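Local structure of PKS (Streptomyces albus, 4OQJ) at residues A[24-29]-A[264-269]; A[49-54]-A[367-372]; A[55-60]-A[75-80]; A[275-280]-A[691-696]. The protein probably elongates carrier-bound acyl chains by ketosynthase condensation, as part of the AT-less type I polyketide synthase that makes oxazolomycin. All blocks are in the same frame, centred on the assembly; numbering follows the deposited sequence.

The four contacts illustrate how bonding chemistry follows depth in the fold. Interaction 1 is the most fully buried: two central strands joined by backbone bonds and apolar side chains. Interaction 4 borders it, and D276 of 275-280 forms a salt bridge with K266 of 264-269; yet it joins loops, through a threonine hydroxyl and bridging waters. Interactions 2 and 3 lie farther from the centre and, like interaction 4, are partly buried; they touch each other because strands 53-54 and 75-79 are neighbours in one small sheet. In interaction 2 a carbonyl at a helix end and an amide side chain bind a loop, whereas interaction 3 combines a phenylalanine ring, a salt bridge and a water.

Interaction 1 (A[24-29]-A[264-269]); sequences AVIGLA and VLKRLS
Peptide units are the flat groups that meet between A24 and K266, and each carbonyl is approached differently. K266 N lies in the carbonyl plane of A24 and donates to A24 O over 3.0 Å, with L265 CA also 3.4 Å from A24 O in a CA-H...O contact. In return A24 N binds K266 O at 2.7 Å, nearly along the C=O axis. Farther on, I26 N reaches V264 O at 2.9 Å, tilted modestly from the plane, while V264 N comes to G27 O from above it, 48° out. I26 and G27 thus both bond to V264, an arrangement consistent with a classic beta bulge, and the buried G27 N finds no partner in the model.

Side chains sort onto two faces. On one, V25 and L265 lie side by side, with V25 CG2 3.8 Å from L265 CD2, and helix 195-209 packs on L265. Across the sheet, A24 CB meets L268 CD1 at 3.9 Å. I26 holds CG1 between its own N and carbonyl carbon (chi1 61°), which brings it 3.6 Å from V264 CG1 and sets I26 CD1 against the CB of K266. The ammonium of K266 turns away to D274, D276 and Y123, which probably balances this buried charge.

Strands 23-31 and 259-267 are antiparallel neighbours in the central sheet, where the 3-2-4-5-1 strand order of its N-terminal half is that of the thiolase fold.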
loop_
_atom_site.group_PDB
_atom_site.type_symbol
_atom_site.label_atom_id
_atom_site.label_comp_id
_atom_site.label_asym_id
_atom_site.label_seq_id
_atom_site.Cartn_x
_atom_site.Cartn_y
_atom_site.Cartn_z
ATOM N N ALA A 24 6.302 10.778 -15.454
ATOM C CA ALA A 24 5.539 11.971 -15.801
ATOM C C ALA A 24 4.247 12.086 -15.000
ATOM O O ALA A 24 3.554 11.093 -14.774
ATOM C CB ALA A 24 5.215 11.975 -17.279
ATOM N N VAL A 25 3.930 13.302 -14.568
ATOM C CA VAL A 25 2.589 13.628 -14.111
ATOM C C VAL A 25 1.803 14.101 -15.322
ATOM O O VAL A 25 2.092 15.175 -15.848
ATOM C CB VAL A 25 2.602 14.715 -13.043
ATOM C CG1 VAL A 25 1.194 15.022 -12.581
ATOM C CG2 VAL A 25 3.476 14.280 -11.866
ATOM N N ILE A 26 0.835 13.310 -15.784
ATOM C CA ILE A 26 0.154 13.636 -17.033
ATOM C C ILE A 26 -1.238 14.177 -16.818
ATOM O O ILE A 26 -1.900 14.573 -17.769
ATOM C CB ILE A 26 0.066 12.436 -17.969
ATOM C CG1 ILE A 26 -0.723 11.285 -17.332
ATOM C CG2 ILE A 26 1.471 11.993 -18.388
ATOM C CD1 ILE A 26 -1.037 10.179 -18.332
ATOM N N GLY A 27 -1.683 14.208 -15.573
ATOM C CA GLY A 27 -2.965 14.799 -15.245
ATOM C C GLY A 27 -3.059 14.970 -13.743
ATOM O O GLY A 27 -2.263 14.394 -13.009
ATOM N N LEU A 28 -4.011 15.775 -13.287
ATOM C CA LEU A 28 -4.192 15.978 -11.856
ATOM C C LEU A 28 -5.490 16.699 -11.609
ATOM O O LEU A 28 -6.074 17.271 -12.524
ATOM C CB LEU A 28 -3.019 16.751 -11.237
ATOM C CG LEU A 28 -2.638 18.141 -11.773
ATOM C CD1 LEU A 28 -3.586 19.212 -11.294
ATOM C CD2 LEU A 28 -1.220 18.479 -11.334
ATOM N N ALA A 29 -5.961 16.627 -10.371
ATOM C CA ALA A 29 -7.201 17.272 -9.984
ATOM C C ALA A 29 -7.216 17.492 -8.480
ATOM O O ALA A 29 -6.532 16.797 -7.729
ATOM C CB ALA A 29 -8.395 16.439 -10.411
ATOM N N VAL A 264 -2.243 11.654 -11.943
ATOM C CA VAL A 264 -2.158 10.537 -12.883
ATOM C C VAL A 264 -0.705 10.433 -13.341
ATOM O O VAL A 264 -0.137 11.416 -13.818
ATOM C CB VAL A 264 -3.086 10.754 -14.088
ATOM C CG1 VAL A 264 -2.998 9.595 -15.091
ATOM C CG2 VAL A 264 -4.517 10.961 -13.630
ATOM N N LEU A 265 -0.112 9.253 -13.172
ATOM C CA LEU A 265 1.314 9.032 -13.374
ATOM C C LEU A 265 1.544 8.027 -14.496
ATOM O O LEU A 265 0.750 7.104 -14.679
ATOM C CB LEU A 265 1.956 8.527 -12.077
ATOM C CG LEU A 265 1.690 9.421 -10.856
ATOM C CD1 LEU A 265 2.245 8.799 -9.586
ATOM C CD2 LEU A 265 2.278 10.807 -11.061
ATOM N N LYS A 266 2.639 8.220 -15.231
ATOM C CA LYS A 266 3.019 7.383 -16.362
ATOM C C LYS A 266 4.521 7.520 -16.562
ATOM O O LYS A 266 5.071 8.587 -16.305
ATOM C CB LYS A 266 2.274 7.827 -17.626
ATOM C CG LYS A 266 2.558 6.978 -18.868
ATOM C CD LYS A 266 1.965 7.621 -20.129
ATOM C CE LYS A 266 0.933 6.752 -20.790
ATOM N NZ LYS A 266 0.422 7.307 -22.088
ATOM N N ARG A 267 5.196 6.472 -17.014
ATOM C CA ARG A 267 6.623 6.607 -17.292
ATOM C C ARG A 267 6.815 7.782 -18.213
ATOM O O ARG A 267 6.038 7.964 -19.141
ATOM C CB ARG A 267 7.205 5.377 -17.959
ATOM C CG ARG A 267 7.272 4.147 -17.119
ATOM C CD ARG A 267 8.047 3.115 -17.891
ATOM N NE ARG A 267 8.044 1.813 -17.246
ATOM C CZ ARG A 267 9.113 1.232 -16.710
ATOM N NH1 ARG A 267 10.311 1.828 -16.725
ATOM N NH2 ARG A 267 8.980 0.035 -16.156
ATOM N N LEU A 268 7.840 8.578 -17.966
ATOM C CA LEU A 268 8.055 9.771 -18.783
ATOM C C LEU A 268 8.277 9.414 -20.240
ATOM O O LEU A 268 7.732 10.074 -21.126
ATOM C CB LEU A 268 9.243 10.580 -18.273
ATOM C CG LEU A 268 9.608 11.795 -19.125
ATOM C CD1 LEU A 268 8.430 12.743 -19.257
ATOM C CD2 LEU A 268 10.831 12.526 -18.530
ATOM N N SER A 269 9.069 8.380 -20.499
ATOM C CA SER A 269 9.328 7.984 -21.888
ATOM C C SER A 269 8.026 7.619 -22.594
ATOM O O SER A 269 7.829 8.022 -23.731
ATOM C CB SER A 269 10.304 6.814 -21.965
ATOM O OG SER A 269 9.777 5.679 -21.298
#

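Interaction 2 (A[49-54]-A[367-372]); sequences RETLTH and TNVGHL
T51 and N368 carry the tight part of this contact. T51 N points almost straight at N368 O, 2.9 Å away with an angle of 172° at the hydrogen, and E50 CA adds a CA-H...O contact to the same oxygen. Q80 NE2 is a further donor to N368 O, while Q80 OE1 pairs with the hydroxyl of T51. That hydroxyl oxygen also rests against V369, with T51 OG1 3.4 Å from V369 CA and 3.6 Å from V369 CG1. The amide of N368, its CG beside its own backbone N (chi1 -57°), reaches back so that N368 ND2 donates to R49 O at 3.1 Å, from well above that carbonyl plane. E50 CG is equally close-set, 3.2 Å from T367 O.

On the looser side the E50 carboxylate continues past to H243. The exposed R49 side chain, modelled in two conformers, points away; its backbone carbonyl makes the bond.

Helix 366-369 ends here, and G370 turns the chain out with positive phi. Residues 368-371 read NVGH, consistent with the motif that contributes to the active site in ketosynthases; a glycerol, probably from the crystallisation liquor, is hydrogen-bonded to H371 NE2.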
loop_
_atom_site.group_PDB
_atom_site.type_symbol
_atom_site.label_atom_id
_atom_site.label_comp_id
_atom_site.label_asym_id
_atom_site.label_seq_id
_atom_site.Cartn_x
_atom_site.Cartn_y
_atom_site.Cartn_z
ATOM N N ARG A 49 -3.340 33.936 -1.118
ATOM C CA ARG A 49 -4.528 34.020 -0.277
ATOM C C ARG A 49 -4.675 32.857 0.708
ATOM O O ARG A 49 -4.363 31.702 0.396
ATOM C CB ARG A 49 -5.774 34.131 -1.160
ATOM C CG ARG A 49 -5.876 35.502 -1.841
ATOM C CD ARG A 49 -7.193 35.712 -2.572
ATOM N NE ARG A 49 -7.275 34.943 -3.816
ATOM C CZ ARG A 49 -7.893 33.771 -3.951
ATOM N NH1 ARG A 49 -8.504 33.197 -2.917
ATOM N NH2 ARG A 49 -7.906 33.170 -5.134
ATOM N N GLU A 50 -5.125 33.206 1.918
ATOM C CA GLU A 50 -5.533 32.255 2.958
ATOM C C GLU A 50 -6.996 31.903 2.721
ATOM O O GLU A 50 -7.802 32.804 2.540
ATOM C CB GLU A 50 -5.399 32.876 4.344
ATOM C CG GLU A 50 -4.478 32.227 5.294
ATOM C CD GLU A 50 -4.565 32.890 6.656
ATOM O OE1 GLU A 50 -4.927 34.086 6.716
ATOM O OE2 GLU A 50 -4.295 32.218 7.667
ATOM N N THR A 51 -7.359 30.624 2.735
ATOM C CA THR A 51 -8.734 30.235 2.403
ATOM C C THR A 51 -9.588 29.989 3.642
ATOM O O THR A 51 -10.730 29.514 3.547
ATOM C CB THR A 51 -8.741 28.978 1.534
ATOM O OG1 THR A 51 -8.015 27.960 2.212
ATOM C CG2 THR A 51 -8.072 29.257 0.204
ATOM N N LEU A 52 -9.022 30.315 4.797
ATOM C CA LEU A 52 -9.709 30.212 6.079
ATOM C C LEU A 52 -11.091 30.858 6.040
ATOM O O LEU A 52 -11.241 31.993 5.587
ATOM C CB LEU A 52 -8.867 30.866 7.169
ATOM C CG LEU A 52 -9.368 30.704 8.600
ATOM C CD1 LEU A 52 -9.274 29.243 9.015
ATOM C CD2 LEU A 52 -8.588 31.599 9.545
ATOM N N THR A 53 -12.091 30.121 6.507
ATOM C CA THR A 53 -13.444 30.637 6.636
ATOM C C THR A 53 -13.706 30.982 8.099
ATOM O O THR A 53 -13.425 30.175 8.981
ATOM C CB THR A 53 -14.491 29.613 6.143
ATOM O OG1 THR A 53 -14.306 29.367 4.741
ATOM C CG2 THR A 53 -15.915 30.123 6.382
ATOM N N HIS A 54 -14.213 32.186 8.357
ATOM C CA HIS A 54 -14.634 32.572 9.708
ATOM C C HIS A 54 -16.139 32.324 9.854
ATOM O O HIS A 54 -16.921 32.692 8.979
ATOM C CB HIS A 54 -14.295 34.034 9.992
ATOM C CG HIS A 54 -12.826 34.297 10.121
ATOM N ND1 HIS A 54 -12.027 34.608 9.040
ATOM C CD2 HIS A 54 -12.009 34.282 11.199
ATOM C CE1 HIS A 54 -10.783 34.780 9.449
ATOM N NE2 HIS A 54 -10.744 34.585 10.755
ATOM N N THR A 367 -0.130 27.003 5.051
ATOM C CA THR A 367 -0.377 28.412 5.400
ATOM C C THR A 367 -1.526 28.998 4.568
ATOM O O THR A 367 -2.150 29.981 4.981
ATOM C CB THR A 367 0.878 29.306 5.209
ATOM O OG1 THR A 367 1.194 29.429 3.810
ATOM C CG2 THR A 367 2.071 28.747 5.971
ATOM N N ASN A 368 -1.800 28.397 3.410
ATOM C CA ASN A 368 -2.941 28.800 2.584
ATOM C C ASN A 368 -4.222 28.091 3.031
ATOM O O ASN A 368 -5.232 28.735 3.304
ATOM C CB ASN A 368 -2.711 28.487 1.090
ATOM C CG ASN A 368 -1.462 29.126 0.521
ATOM O OD1 ASN A 368 -0.354 28.592 0.636
ATOM N ND2 ASN A 368 -1.643 30.253 -0.144
ATOM N N VAL A 369 -4.180 26.756 3.074
ATOM C CA VAL A 369 -5.405 25.958 3.163
ATOM C C VAL A 369 -5.515 25.112 4.426
ATOM O O VAL A 369 -6.477 24.356 4.580
ATOM C CB VAL A 369 -5.552 25.006 1.936
ATOM C CG1 VAL A 369 -5.606 25.799 0.643
ATOM C CG2 VAL A 369 -4.420 23.962 1.896
ATOM N N GLY A 370 -4.553 25.254 5.332
ATOM C CA GLY A 370 -4.473 24.405 6.509
ATOM C C GLY A 370 -3.926 23.012 6.229
ATOM O O GLY A 370 -3.414 22.721 5.157
ATOM N N HIS A 371 -4.076 22.153 7.224
ATOM C CA HIS A 371 -3.516 20.820 7.258
ATOM C C HIS A 371 -4.577 19.837 6.792
ATOM O O HIS A 371 -5.495 19.527 7.546
ATOM C CB HIS A 371 -3.041 20.508 8.691
ATOM C CG HIS A 371 -2.245 19.250 8.815
ATOM N ND1 HIS A 371 -2.352 18.205 7.927
ATOM C CD2 HIS A 371 -1.320 18.870 9.736
ATOM C CE1 HIS A 371 -1.532 17.232 8.288
ATOM N NE2 HIS A 371 -0.897 17.608 9.382
ATOM N N LEU A 372 -4.449 19.345 5.557
ATOM C CA LEU A 372 -5.463 18.456 4.970
ATOM C C LEU A 372 -5.302 16.996 5.368
ATOM O O LEU A 372 -5.893 16.099 4.751
ATOM C CB LEU A 372 -5.443 18.588 3.440
ATOM C CG LEU A 372 -6.394 19.639 2.845
ATOM C CD1 LEU A 372 -6.291 20.931 3.559
ATOM C CD2 LEU A 372 -6.124 19.858 1.364
#

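Interaction 3 (A[55-60]-A[75-80]); sequences FSDEEL and YVKAGQ
F55 and K77 make the innermost contact: F55 N donates to K77 O over 2.9 Å, nearly straight at the hydrogen but from above the carbonyl plane. Beside that bond the F55 ring lies obliquely along the backbone of 77-79, with F55 CE2 3.4 Å from G79 N. G79, without a side chain, lets the ring lie this close to the backbone. The K77 side chain runs extended the other way. L60 crosses it at about a right angle, L60 CD1 touching K77 CG at 3.6 Å, and at its tip K77 NZ meets the syn lone pair of D57 OD1 at 2.7 Å in a salt bridge. L60 CD1 also approaches the edge of the Y75 ring, near its plane.

A second shell supports these groups. K77 is the centre of an inverse gamma turn, closed by a weak bond, and one water donates both to K77 O and to F55 O, 2.7 Å from the latter. S56 and E59 form a capping box, with E59 N to S56 OG at 3.0 Å and S56 N to E59 OE1 at 2.7 Å; this holds the start of the helix that carries D57 and L60. Beyond them, L70 of helix 67-71 packs on D57, L60 and K77.

One lysine thus works in two modes: its aliphatic length packs against leucine, while the helix's N-terminal end would favour the D57 carboxylate, which in turn probably offsets the lysine's charge.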
loop_
_atom_site.group_PDB
_atom_site.type_symbol
_atom_site.label_atom_id
_atom_site.label_comp_id
_atom_site.label_asym_id
_atom_site.label_seq_id
_atom_site.Cartn_x
_atom_site.Cartn_y
_atom_site.Cartn_z
ATOM N N PHE A 55 -16.537 31.675 10.945
ATOM C CA PHE A 55 -17.941 31.319 11.147
ATOM C C PHE A 55 -18.618 32.309 12.085
ATOM O O PHE A 55 -18.072 32.649 13.138
ATOM C CB PHE A 55 -18.078 29.911 11.728
ATOM C CG PHE A 55 -17.424 28.835 10.907
ATOM C CD1 PHE A 55 -17.845 28.574 9.618
ATOM C CD2 PHE A 55 -16.410 28.062 11.451
ATOM C CE1 PHE A 55 -17.251 27.565 8.872
ATOM C CE2 PHE A 55 -15.811 27.048 10.708
ATOM C CZ PHE A 55 -16.239 26.806 9.421
ATOM N N SER A 56 -19.809 32.762 11.702
ATOM C CA SER A 56 -20.620 33.608 12.570
ATOM C C SER A 56 -21.209 32.743 13.664
ATOM O O SER A 56 -21.323 31.526 13.501
ATOM C CB SER A 56 -21.739 34.283 11.780
ATOM O OG SER A 56 -22.623 33.296 11.269
ATOM N N ASP A 57 -21.588 33.366 14.774
ATOM C CA ASP A 57 -22.304 32.662 15.832
ATOM C C ASP A 57 -23.585 32.031 15.295
ATOM O O ASP A 57 -23.936 30.918 15.685
ATOM C CB ASP A 57 -22.639 33.606 16.994
ATOM C CG ASP A 57 -21.427 33.951 17.837
ATOM O OD1 ASP A 57 -20.427 33.205 17.777
ATOM O OD2 ASP A 57 -21.482 34.963 18.570
ATOM N N GLU A 58 -24.279 32.733 14.402
ATOM C CA GLU A 58 -25.486 32.187 13.788
ATOM C C GLU A 58 -25.192 30.877 13.051
ATOM O O GLU A 58 -25.905 29.887 13.224
ATOM C CB GLU A 58 -26.113 33.187 12.812
ATOM C CG GLU A 58 -27.387 32.660 12.147
ATOM C CD GLU A 58 -27.865 33.520 10.995
ATOM O OE1 GLU A 58 -27.227 34.557 10.706
ATOM O OE2 GLU A 58 -28.893 33.163 10.385
ATOM N N GLU A 59 -24.152 30.879 12.223
ATOM C CA GLU A 59 -23.765 29.679 11.478
ATOM C C GLU A 59 -23.393 28.541 12.410
ATOM O O GLU A 59 -23.729 27.390 12.151
ATOM C CB GLU A 59 -22.590 29.978 10.543
ATOM C CG GLU A 59 -22.962 30.892 9.384
ATOM C CD GLU A 59 -21.761 31.545 8.714
ATOM O OE1 GLU A 59 -20.736 31.804 9.391
ATOM O OE2 GLU A 59 -21.853 31.804 7.495
ATOM N N LEU A 60 -22.692 28.861 13.494
ATOM C CA LEU A 60 -22.283 27.834 14.441
ATOM C C LEU A 60 -23.509 27.254 15.155
ATOM O O LEU A 60 -23.601 26.046 15.375
ATOM C CB LEU A 60 -21.275 28.404 15.440
ATOM C CG LEU A 60 -19.925 28.748 14.795
ATOM C CD1 LEU A 60 -19.090 29.637 15.700
ATOM C CD2 LEU A 60 -19.159 27.481 14.430
ATOM N N TYR A 75 -12.399 28.716 22.235
ATOM C CA TYR A 75 -13.034 28.212 21.023
ATOM C C TYR A 75 -12.646 29.068 19.823
ATOM O O TYR A 75 -12.724 30.298 19.869
ATOM C CB TYR A 75 -14.561 28.163 21.181
ATOM C CG TYR A 75 -15.251 27.361 20.097
ATOM C CD1 TYR A 75 -15.224 25.972 20.105
ATOM C CD2 TYR A 75 -15.917 27.988 19.062
ATOM C CE1 TYR A 75 -15.845 25.231 19.102
ATOM C CE2 TYR A 75 -16.544 27.256 18.058
ATOM C CZ TYR A 75 -16.507 25.878 18.086
ATOM O OH TYR A 75 -17.136 25.153 17.092
ATOM N N VAL A 76 -12.230 28.401 18.751
ATOM C CA VAL A 76 -11.829 29.065 17.513
ATOM C C VAL A 76 -12.948 28.968 16.476
ATOM O O VAL A 76 -13.265 27.881 15.992
ATOM C CB VAL A 76 -10.532 28.438 16.954
ATOM C CG1 VAL A 76 -10.088 29.145 15.670
ATOM C CG2 VAL A 76 -9.429 28.476 18.022
ATOM N N LYS A 77 -13.534 30.106 16.123
ATOM C CA LYS A 77 -14.699 30.125 15.243
ATOM C C LYS A 77 -14.292 30.246 13.776
ATOM O O LYS A 77 -14.672 31.186 13.084
ATOM C CB LYS A 77 -15.635 31.270 15.634
ATOM C CG LYS A 77 -16.124 31.170 17.075
ATOM C CD LYS A 77 -17.008 32.345 17.450
ATOM C CE LYS A 77 -17.442 32.261 18.903
ATOM N NZ LYS A 77 -18.222 33.462 19.294
ATOM N N ALA A 78 -13.522 29.271 13.304
ATOM C CA ALA A 78 -13.023 29.290 11.942
ATOM C C ALA A 78 -12.647 27.887 11.513
ATOM O O ALA A 78 -12.462 27.009 12.348
ATOM C CB ALA A 78 -11.824 30.225 11.827
ATOM N N GLY A 79 -12.552 27.678 10.209
ATOM C CA GLY A 79 -12.222 26.377 9.677
ATOM C C GLY A 79 -11.828 26.475 8.221
ATOM O O GLY A 79 -12.029 27.508 7.582
ATOM N N GLN A 80 -11.239 25.398 7.715
ATOM C CA GLN A 80 -10.832 25.292 6.323
ATOM C C GLN A 80 -11.747 24.291 5.680
ATOM O O GLN A 80 -11.473 23.084 5.739
ATOM C CB GLN A 80 -9.375 24.841 6.219
ATOM C CG GLN A 80 -8.374 25.909 6.624
ATOM C CD GLN A 80 -8.111 26.909 5.516
ATOM O OE1 GLN A 80 -8.860 26.986 4.542
ATOM N NE2 GLN A 80 -7.029 27.677 5.656
HETATM O O HOH W 1 -15.797 34.172 13.262
#

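Interaction 4 (A[275-280]-A[691-696]); sequences GDTVHA and RVPLPT
T277 overlaps the backbone from R691 to P693, its hydroxyl at the R691 carbonyl oxygen and the T277 and P693 side chains meeting tip to tip. With OG1 beside the backbone N (chi1 -67°), T277 OG1 donates to R691 O at 2.6 Å, in the carbonyl plane and on a lone pair. Water 2 gives R691 O a second donor at 2.8 Å and bridges it to G275 O. Alongside, P693 CG slides past the H279 ring, 3.8 Å from H279 NE2.

At the other end D276 and R691 point the same way without a direct salt bridge: D276 OD1 lies 4.2 Å from R691 NH1, and carboxylate and guanidinium stand 88° apart. Water 3 spans them, donating to D276 OD1 at 2.8 Å and accepting from R691 NH1 at 2.8 Å in the guanidinium plane. Each charge is engaged further, D276 with K266 and the Y123 hydroxyl, R691 with G122 O and, by a cation-pi contact, Y123.

G275 closes helix 268-274 in a Schellman motif, and the loop then leads into strand 280-289. Helix 376-390 packs on T277 and H279, whereas helix 496-505 touches R691 and V692, and R120 of helix 105-121 meets P693.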
loop_
_atom_site.group_PDB
_atom_site.type_symbol
_atom_site.label_atom_id
_atom_site.label_comp_id
_atom_site.label_asym_id
_atom_site.label_seq_id
_atom_site.Cartn_x
_atom_site.Cartn_y
_atom_site.Cartn_z
ATOM N N GLY A 275 2.440 11.364 -26.653
ATOM C CA GLY A 275 2.049 12.740 -26.898
ATOM C C GLY A 275 1.251 13.376 -25.765
ATOM O O GLY A 275 0.565 14.375 -25.996
ATOM N N ASP A 276 1.335 12.817 -24.553
ATOM C CA ASP A 276 0.600 13.370 -23.415
ATOM C C ASP A 276 1.143 14.737 -22.970
ATOM O O ASP A 276 2.288 15.079 -23.228
ATOM C CB ASP A 276 0.642 12.412 -22.218
ATOM C CG ASP A 276 0.104 11.036 -22.540
ATOM O OD1 ASP A 276 -0.798 10.912 -23.393
ATOM O OD2 ASP A 276 0.596 10.067 -21.936
ATOM N N THR A 277 0.312 15.520 -22.293
ATOM C CA THR A 277 0.804 16.702 -21.598
ATOM C C THR A 277 1.562 16.280 -20.334
ATOM O O THR A 277 1.029 15.544 -19.503
ATOM C CB THR A 277 -0.338 17.638 -21.227
ATOM O OG1 THR A 277 -0.908 18.176 -22.432
ATOM C CG2 THR A 277 0.158 18.797 -20.367
ATOM N N VAL A 278 2.813 16.711 -20.207
ATOM C CA VAL A 278 3.599 16.457 -18.988
ATOM C C VAL A 278 3.562 17.717 -18.119
ATOM O O VAL A 278 4.019 18.782 -18.529
ATOM C CB VAL A 278 5.050 16.061 -19.330
ATOM C CG1 VAL A 278 5.859 15.765 -18.072
ATOM C CG2 VAL A 278 5.059 14.842 -20.255
ATOM N N HIS A 279 2.961 17.608 -16.945
ATOM C CA HIS A 279 2.829 18.745 -16.034
ATOM C C HIS A 279 4.098 18.926 -15.190
ATOM O O HIS A 279 4.466 20.040 -14.811
ATOM C CB HIS A 279 1.612 18.555 -15.130
ATOM C CG HIS A 279 0.308 18.631 -15.857
ATOM N ND1 HIS A 279 -0.154 17.613 -16.660
ATOM C CD2 HIS A 279 -0.614 19.621 -15.929
ATOM C CE1 HIS A 279 -1.318 17.965 -17.185
ATOM N NE2 HIS A 279 -1.622 19.170 -16.748
ATOM N N ALA A 280 4.759 17.813 -14.911
ATOM C CA ALA A 280 6.002 17.821 -14.142
ATOM C C ALA A 280 6.579 16.414 -14.185
ATOM O O ALA A 280 5.887 15.486 -14.617
ATOM C CB ALA A 280 5.745 18.266 -12.708
ATOM N N ARG A 691 -2.798 14.890 -26.203
ATOM C CA ARG A 691 -3.805 15.114 -25.172
ATOM C C ARG A 691 -3.511 16.393 -24.392
ATOM O O ARG A 691 -2.375 16.614 -23.970
ATOM C CB ARG A 691 -3.856 13.920 -24.216
ATOM C CG ARG A 691 -4.529 12.734 -24.826
ATOM C CD ARG A 691 -4.338 11.515 -23.988
ATOM N NE ARG A 691 -5.163 10.414 -24.459
ATOM C CZ ARG A 691 -4.857 9.636 -25.491
ATOM N NH1 ARG A 691 -3.747 9.841 -26.191
ATOM N NH2 ARG A 691 -5.676 8.656 -25.826
ATOM N N VAL A 692 -4.528 17.227 -24.188
ATOM C CA VAL A 692 -4.322 18.513 -23.503
ATOM C C VAL A 692 -5.407 18.749 -22.459
ATOM O O VAL A 692 -6.533 18.254 -22.613
ATOM C CB VAL A 692 -4.309 19.694 -24.498
ATOM C CG1 VAL A 692 -3.178 19.532 -25.507
ATOM C CG2 VAL A 692 -5.650 19.804 -25.245
ATOM N N PRO A 693 -5.087 19.520 -21.407
ATOM C CA PRO A 693 -6.092 19.846 -20.388
ATOM C C PRO A 693 -7.276 20.634 -20.934
ATOM O O PRO A 693 -7.083 21.691 -21.524
ATOM C CB PRO A 693 -5.305 20.692 -19.373
ATOM C CG PRO A 693 -3.891 20.348 -19.594
ATOM C CD PRO A 693 -3.764 20.068 -21.059
ATOM N N LEU A 694 -8.486 20.115 -20.740
ATOM C CA LEU A 694 -9.710 20.825 -21.094
ATOM C C LEU A 694 -10.623 20.767 -19.877
ATOM O O LEU A 694 -10.326 20.033 -18.940
ATOM C CB LEU A 694 -10.381 20.196 -22.306
ATOM C CG LEU A 694 -9.565 20.204 -23.597
ATOM C CD1 LEU A 694 -10.215 19.316 -24.624
ATOM C CD2 LEU A 694 -9.444 21.614 -24.134
ATOM N N PRO A 695 -11.725 21.538 -19.871
ATOM C CA PRO A 695 -12.551 21.506 -18.657
ATOM C C PRO A 695 -13.071 20.107 -18.369
ATOM O O PRO A 695 -13.195 19.306 -19.293
ATOM C CB PRO A 695 -13.693 22.467 -18.974
ATOM C CG PRO A 695 -13.092 23.438 -19.984
ATOM C CD PRO A 695 -12.167 22.587 -20.818
ATOM N N THR A 696 -13.350 19.838 -17.097
ATOM C CA THR A 696 -13.748 18.513 -16.638
ATOM C C THR A 696 -15.262 18.478 -16.437
ATOM O O THR A 696 -15.930 19.508 -16.557
ATOM C CB THR A 696 -12.978 18.138 -15.354
ATOM O OG1 THR A 696 -13.078 19.189 -14.368
ATOM C CG2 THR A 696 -11.523 17.953 -15.698
HETATM O O HOH W 2 -0.028 17.217 -25.415
HETATM O O HOH W 3 -1.682 11.735 -25.926
#